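Local coordinates for protein coenzyme A transferase (Yersinia pestis, PDB 3QLI) that probably transfers coenzyme A between acyl-CoA thioesters and carboxylic acids, at residues Ser126-Ala131 / Arg315-Val320; Met44-Ala49 / Phe293-Gly298. All coordinates share one frame; numbering follows the deposited sequence.

How the contacts relate
Both contacts join a loop of the N-terminal half to one of two later segments, 293-298 and 315-320, separated by helix 300-306 and strand 312-314, and line the region around Glu264, which carries CoA covalently in a structure of this protein. Their centres lie about 13 Å apart. Phe128 (contact 1) and Phe295 (contact 2) each come within about 4 Å of the Glu264 side chain, while Met46 (contact 2) is about 3 Å from that of Glu76, another CoA-binding residue. The contacts also touch: Met46 packs on Phe128, and two probable hydrogen bonds link the later segments, Thr294 OG1 to Arg315 O at 2.7 Å and Arg315 N to Phe293 O at 2.9 Å.

Contact 1. Residues Ser126-Ala131 / Arg315-Val320; sequences SNFHQA and RPVDYV
Phe128 meets Val317 at the centre of this contact, where the short 3-10 turn after Asn127 faces the first turn of helix 317-320. Before it, the amide of Asn127 is turned toward the other subunit, where its ND2 donates to Asp408 OD1 of that subunit, and further along the turn Gln130 OE1 accepts from Lys422 NZ of the same neighbouring subunit. The ring of Phe128 stands out from the turn with CG opposite the backbone N (chi1 -180°), which brings one face under Val317. There the methyl CG2 sits 3.8 Å from the ring centroid, 24° off the normal, a CH-pi contact displaced toward the rim; its shortest approach is 3.5 Å to Phe128 CE2. The second methyl of Val317 is directed to the backbone instead, with CG1 3.6 Å from Phe128 O. At His129 the main chain does the touching: its CA lies 4.0 Å from Val317 CG2, and its carbonyl oxygen approaches Asp318 CA at 3.4 Å in a CA-H...O contact with an angle of 130° at the hydrogen. Asp318 CB lies at the same distance from that oxygen. The imidazole of His129 has Asn127 CB over one face and a weak hydrogen bond between ND1 and Asp365 OD1. Gln130 closes the turn, its N bonded to Asn127 O, and precedes helix 131-139. The chemistry across the two segments is thus mainly apolar, one valine methyl on a phenyl face beside a carbonyl resting on CA-H and CB. The methyl covers one ring face without directional polar bonds, consistent with a ring bordering the CoA site.

Contact 2. Residues Met44-Ala49 / Phe293-Gly298; sequences MGMFAA and FTFAMG
The rings of Phe295 and Phe47 each receive a methionine over one face, in two Met-aromatic contacts of opposite direction across the segments. Over Phe295 lies the end of Met46: the methyl CE stands 3.7 Å from the ring centroid, 15° off the normal, and SD follows at 4.2 Å from the same centroid. The edge of this ring meets Thr294 CG2. Over Phe47 it is the sulfur that comes closest to the centre, Met297 SD lying 3.9 Å from the centroid, while CG of the same side chain approaches the rim at 3.6 Å from Phe47 CD2. A bend at the last torsion of Met46 (chi3 68°) turns its methyl onto the phenyl face. In both pairs the side chains cross at about a right angle.

At the edge of the Phe47 ring, in its plane, sits a water between the segments, donating to Met46 O at 3.1 Å and to Ala296 O at 2.8 Å. The loop after strand 41-44 is thereby tied to strand 295-296, which pairs in parallel with strand 265-266. One water bridges the two carbonyls, and Met46 O also takes the N-H of Ala49. Two sulfur atoms and one methyl lie over aromatic faces, making a largely apolar seam with one bridging water, consistent with its place next to the CoA-binding residues.

Contact 1. Residues Ser126-Ala131 / Arg315-Val320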
loop_
_atom_site.group_PDB
_atom_site.type_symbol
_atom_site.label_atom_id
_atom_site.label_comp_id
_atom_site.label_asym_id
_atom_site.label_seq_id
_atom_site.Cartn_x
_atom_site.Cartn_y
_atom_site.Cartn_z
ATOM N N SER A 126 2.442 -12.330 1.480
ATOM C CA SER A 126 3.542 -11.502 1.015
ATOM C C SER A 126 3.045 -10.505 -0.006
ATOM O O SER A 126 1.906 -10.602 -0.467
ATOM C CB SER A 126 4.629 -12.363 0.364
ATOM O OG SER A 126 4.237 -12.766 -0.947
ATOM N N ASN A 127 3.908 -9.553 -0.356
ATOM C CA ASN A 127 3.753 -8.785 -1.586
ATOM C C ASN A 127 4.591 -9.396 -2.714
ATOM O O ASN A 127 5.794 -9.644 -2.553
ATOM C CB ASN A 127 4.182 -7.342 -1.379
ATOM C CG ASN A 127 3.302 -6.621 -0.408
ATOM O OD1 ASN A 127 2.164 -6.299 -0.722
ATOM N ND2 ASN A 127 3.820 -6.352 0.776
ATOM N N PHE A 128 3.962 -9.628 -3.859
ATOM C CA PHE A 128 4.687 -10.180 -4.999
ATOM C C PHE A 128 5.914 -9.306 -5.299
ATOM O O PHE A 128 6.974 -9.821 -5.636
ATOM C CB PHE A 128 3.741 -10.297 -6.204
ATOM C CG PHE A 128 4.378 -10.863 -7.460
ATOM C CD1 PHE A 128 5.148 -12.013 -7.415
ATOM C CD2 PHE A 128 4.154 -10.248 -8.695
ATOM C CE1 PHE A 128 5.726 -12.537 -8.575
ATOM C CE2 PHE A 128 4.706 -10.763 -9.870
ATOM C CZ PHE A 128 5.501 -11.912 -9.816
ATOM N N HIS A 129 5.784 -7.987 -5.146
ATOM C CA HIS A 129 6.897 -7.082 -5.463
ATOM C C HIS A 129 8.113 -7.277 -4.565
ATOM O O HIS A 129 9.220 -6.845 -4.914
ATOM C CB HIS A 129 6.473 -5.596 -5.502
ATOM C CG HIS A 129 6.204 -4.994 -4.155
ATOM N ND1 HIS A 129 4.929 -4.730 -3.700
ATOM C CD2 HIS A 129 7.043 -4.574 -3.178
ATOM C CE1 HIS A 129 4.993 -4.194 -2.492
ATOM N NE2 HIS A 129 6.264 -4.090 -2.151
ATOM N N GLN A 130 7.909 -7.922 -3.418
ATOM C CA GLN A 130 9.003 -8.186 -2.467
ATOM C C GLN A 130 9.487 -9.636 -2.519
ATOM O O GLN A 130 10.331 -10.039 -1.721
ATOM C CB GLN A 130 8.564 -7.843 -1.032
ATOM C CG GLN A 130 8.248 -6.377 -0.859
ATOM C CD GLN A 130 7.484 -6.066 0.421
ATOM O OE1 GLN A 130 6.966 -6.960 1.101
ATOM N NE2 GLN A 130 7.408 -4.790 0.747
ATOM N N ALA A 131 8.972 -10.406 -3.471
ATOM C CA ALA A 131 9.301 -11.835 -3.565
ATOM C C ALA A 131 10.792 -12.145 -3.679
ATOM O O ALA A 131 11.263 -13.096 -3.062
ATOM C CB ALA A 131 8.524 -12.514 -4.701
ATOM N N ARG A 315 12.251 -7.535 -16.843
ATOM C CA ARG A 315 12.961 -7.049 -15.665
ATOM C C ARG A 315 12.375 -7.668 -14.397
ATOM O O ARG A 315 11.234 -8.137 -14.397
ATOM C CB ARG A 315 12.945 -5.514 -15.634
ATOM C CG ARG A 315 13.602 -4.914 -16.888
ATOM C CD ARG A 315 13.977 -3.439 -16.730
ATOM N NE ARG A 315 14.971 -3.237 -15.685
ATOM C CZ ARG A 315 15.652 -2.108 -15.498
ATOM N NH1 ARG A 315 15.454 -1.072 -16.304
ATOM N NH2 ARG A 315 16.544 -2.020 -14.508
ATOM N N PRO A 316 13.164 -7.707 -13.316
ATOM C CA PRO A 316 12.705 -8.370 -12.087
ATOM C C PRO A 316 11.532 -7.660 -11.435
ATOM O O PRO A 316 11.350 -6.460 -11.636
ATOM C CB PRO A 316 13.932 -8.306 -11.160
ATOM C CG PRO A 316 14.854 -7.290 -11.777
ATOM C CD PRO A 316 14.586 -7.338 -13.251
ATOM N N VAL A 317 10.764 -8.395 -10.635
ATOM C CA VAL A 317 9.497 -7.867 -10.130
ATOM C C VAL A 317 9.693 -6.715 -9.145
ATOM O O VAL A 317 8.844 -5.834 -9.044
ATOM C CB VAL A 317 8.612 -8.983 -9.524
ATOM C CG1 VAL A 317 9.315 -9.629 -8.306
ATOM C CG2 VAL A 317 7.224 -8.444 -9.179
ATOM N N ASP A 318 10.828 -6.687 -8.448
ATOM C CA ASP A 318 11.058 -5.601 -7.498
ATOM C C ASP A 318 11.368 -4.281 -8.213
ATOM O O ASP A 318 11.360 -3.221 -7.593
ATOM C CB ASP A 318 12.145 -5.957 -6.469
ATOM C CG ASP A 318 13.462 -6.391 -7.114
ATOM O OD1 ASP A 318 13.465 -7.172 -8.092
ATOM O OD2 ASP A 318 14.514 -5.952 -6.617
ATOM N N TYR A 319 11.626 -4.350 -9.517
ATOM C CA TYR A 319 11.695 -3.137 -10.352
ATOM C C TYR A 319 10.335 -2.849 -10.970
ATOM O O TYR A 319 9.764 -1.759 -10.820
ATOM C CB TYR A 319 12.733 -3.318 -11.465
ATOM C CG TYR A 319 12.804 -2.196 -12.500
ATOM C CD1 TYR A 319 13.621 -1.089 -12.300
ATOM C CD2 TYR A 319 12.071 -2.257 -13.685
ATOM C CE1 TYR A 319 13.699 -0.075 -13.233
ATOM C CE2 TYR A 319 12.144 -1.240 -14.624
ATOM C CZ TYR A 319 12.964 -0.151 -14.390
ATOM O OH TYR A 319 13.056 0.867 -15.326
ATOM N N VAL A 320 9.814 -3.838 -11.682
ATOM C CA VAL A 320 8.620 -3.627 -12.484
ATOM C C VAL A 320 7.435 -3.191 -11.637
ATOM O O VAL A 320 6.673 -2.298 -12.040
ATOM C CB VAL A 320 8.242 -4.902 -13.257
ATOM C CG1 VAL A 320 6.872 -4.743 -13.910
ATOM C CG2 VAL A 320 9.331 -5.240 -14.291
#

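Contact 2. Residues Met44-Ala49 / Phe293-Gly298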
loop_
_atom_site.group_PDB
_atom_site.type_symbol
_atom_site.label_atom_id
_atom_site.label_comp_id
_atom_site.label_asym_id
_atom_site.label_seq_id
_atom_site.Cartn_x
_atom_site.Cartn_y
_atom_site.Cartn_z
ATOM N N MET A 44 10.456 -22.534 -7.603
ATOM C CA MET A 44 10.481 -22.781 -9.034
ATOM C C MET A 44 9.944 -21.551 -9.747
ATOM O O MET A 44 9.402 -20.651 -9.114
ATOM C CB MET A 44 9.602 -23.981 -9.376
ATOM C CG MET A 44 8.174 -23.835 -8.851
ATOM S SD MET A 44 7.175 -25.305 -9.193
ATOM C CE MET A 44 5.688 -24.939 -8.252
ATOM N N GLY A 45 10.097 -21.530 -11.067
ATOM C CA GLY A 45 9.600 -20.436 -11.868
ATOM C C GLY A 45 8.088 -20.367 -11.869
ATOM O O GLY A 45 7.400 -21.275 -11.392
ATOM N N MET A 46 7.551 -19.290 -12.432
ATOM C CA MET A 46 6.104 -19.084 -12.487
ATOM C C MET A 46 5.434 -19.597 -13.760
ATOM O O MET A 46 5.951 -19.404 -14.857
ATOM C CB MET A 46 5.777 -17.591 -12.364
ATOM C CG MET A 46 6.327 -16.899 -11.134
ATOM S SD MET A 46 6.004 -15.124 -11.184
ATOM C CE MET A 46 4.225 -15.094 -11.004
ATOM N N PHE A 47 4.287 -20.255 -13.612
ATOM C CA PHE A 47 3.516 -20.709 -14.771
ATOM C C PHE A 47 4.261 -21.627 -15.738
ATOM O O PHE A 47 4.685 -22.721 -15.384
ATOM C CB PHE A 47 2.878 -19.533 -15.518
ATOM C CG PHE A 47 1.671 -19.919 -16.325
ATOM C CD1 PHE A 47 0.571 -20.498 -15.715
ATOM C CD2 PHE A 47 1.641 -19.718 -17.692
ATOM C CE1 PHE A 47 -0.538 -20.863 -16.453
ATOM C CE2 PHE A 47 0.535 -20.079 -18.436
ATOM C CZ PHE A 47 -0.556 -20.653 -17.816
ATOM N N ALA A 48 4.398 -21.149 -16.971
ATOM C CA ALA A 48 5.046 -21.884 -18.051
ATOM C C ALA A 48 6.485 -22.194 -17.665
ATOM O O ALA A 48 7.093 -23.122 -18.194
ATOM C CB ALA A 48 4.998 -21.083 -19.341
ATOM N N ALA A 49 7.024 -21.386 -16.761
ATOM C CA ALA A 49 8.374 -21.555 -16.233
ATOM C C ALA A 49 8.553 -22.853 -15.425
ATOM O O ALA A 49 9.664 -23.366 -15.323
ATOM C CB ALA A 49 8.782 -20.346 -15.407
ATOM N N PHE A 293 8.315 -6.124 -18.909
ATOM C CA PHE A 293 7.389 -7.030 -18.228
ATOM C C PHE A 293 8.184 -7.882 -17.234
ATOM O O PHE A 293 9.410 -7.949 -17.322
ATOM C CB PHE A 293 6.664 -7.944 -19.229
ATOM C CG PHE A 293 7.558 -9.004 -19.849
ATOM C CD1 PHE A 293 7.496 -10.324 -19.420
ATOM C CD2 PHE A 293 8.475 -8.665 -20.848
ATOM C CE1 PHE A 293 8.316 -11.302 -19.976
ATOM C CE2 PHE A 293 9.306 -9.634 -21.416
ATOM C CZ PHE A 293 9.227 -10.955 -20.981
ATOM N N THR A 294 7.502 -8.521 -16.288
ATOM C CA THR A 294 8.216 -9.367 -15.327
ATOM C C THR A 294 7.962 -10.873 -15.504
ATOM O O THR A 294 8.829 -11.680 -15.186
ATOM C CB THR A 294 8.005 -8.918 -13.858
ATOM O OG1 THR A 294 9.147 -9.301 -13.083
ATOM C CG2 THR A 294 6.735 -9.517 -13.244
ATOM N N PHE A 295 6.795 -11.247 -16.018
ATOM C CA PHE A 295 6.602 -12.607 -16.531
ATOM C C PHE A 295 5.523 -12.606 -17.627
ATOM O O PHE A 295 4.731 -11.655 -17.738
ATOM C CB PHE A 295 6.346 -13.626 -15.395
ATOM C CG PHE A 295 4.929 -13.633 -14.863
ATOM C CD1 PHE A 295 4.042 -14.636 -15.242
ATOM C CD2 PHE A 295 4.490 -12.654 -13.981
ATOM C CE1 PHE A 295 2.739 -14.661 -14.761
ATOM C CE2 PHE A 295 3.188 -12.673 -13.485
ATOM C CZ PHE A 295 2.313 -13.678 -13.872
ATOM N N ALA A 296 5.520 -13.649 -18.457
ATOM C CA ALA A 296 4.630 -13.698 -19.617
ATOM C C ALA A 296 3.749 -14.937 -19.591
ATOM O O ALA A 296 4.203 -16.015 -19.226
ATOM C CB ALA A 296 5.442 -13.683 -20.891
ATOM N N MET A 297 2.495 -14.778 -20.012
ATOM C CA MET A 297 1.559 -15.899 -20.138
ATOM C C MET A 297 0.796 -15.700 -21.428
ATOM O O MET A 297 0.475 -14.582 -21.771
ATOM C CB MET A 297 0.563 -15.913 -18.968
ATOM C CG MET A 297 1.207 -16.181 -17.595
ATOM S SD MET A 297 -0.016 -16.518 -16.301
ATOM C CE MET A 297 -0.728 -14.921 -16.025
ATOM N N GLY A 298 0.513 -16.774 -22.154
ATOM C CA GLY A 298 -0.206 -16.625 -23.411
ATOM C C GLY A 298 -0.303 -17.942 -24.154
ATOM O O GLY A 298 -0.445 -18.996 -23.527
HETATM O O HOH W 1 4.902 -18.046 -17.389
#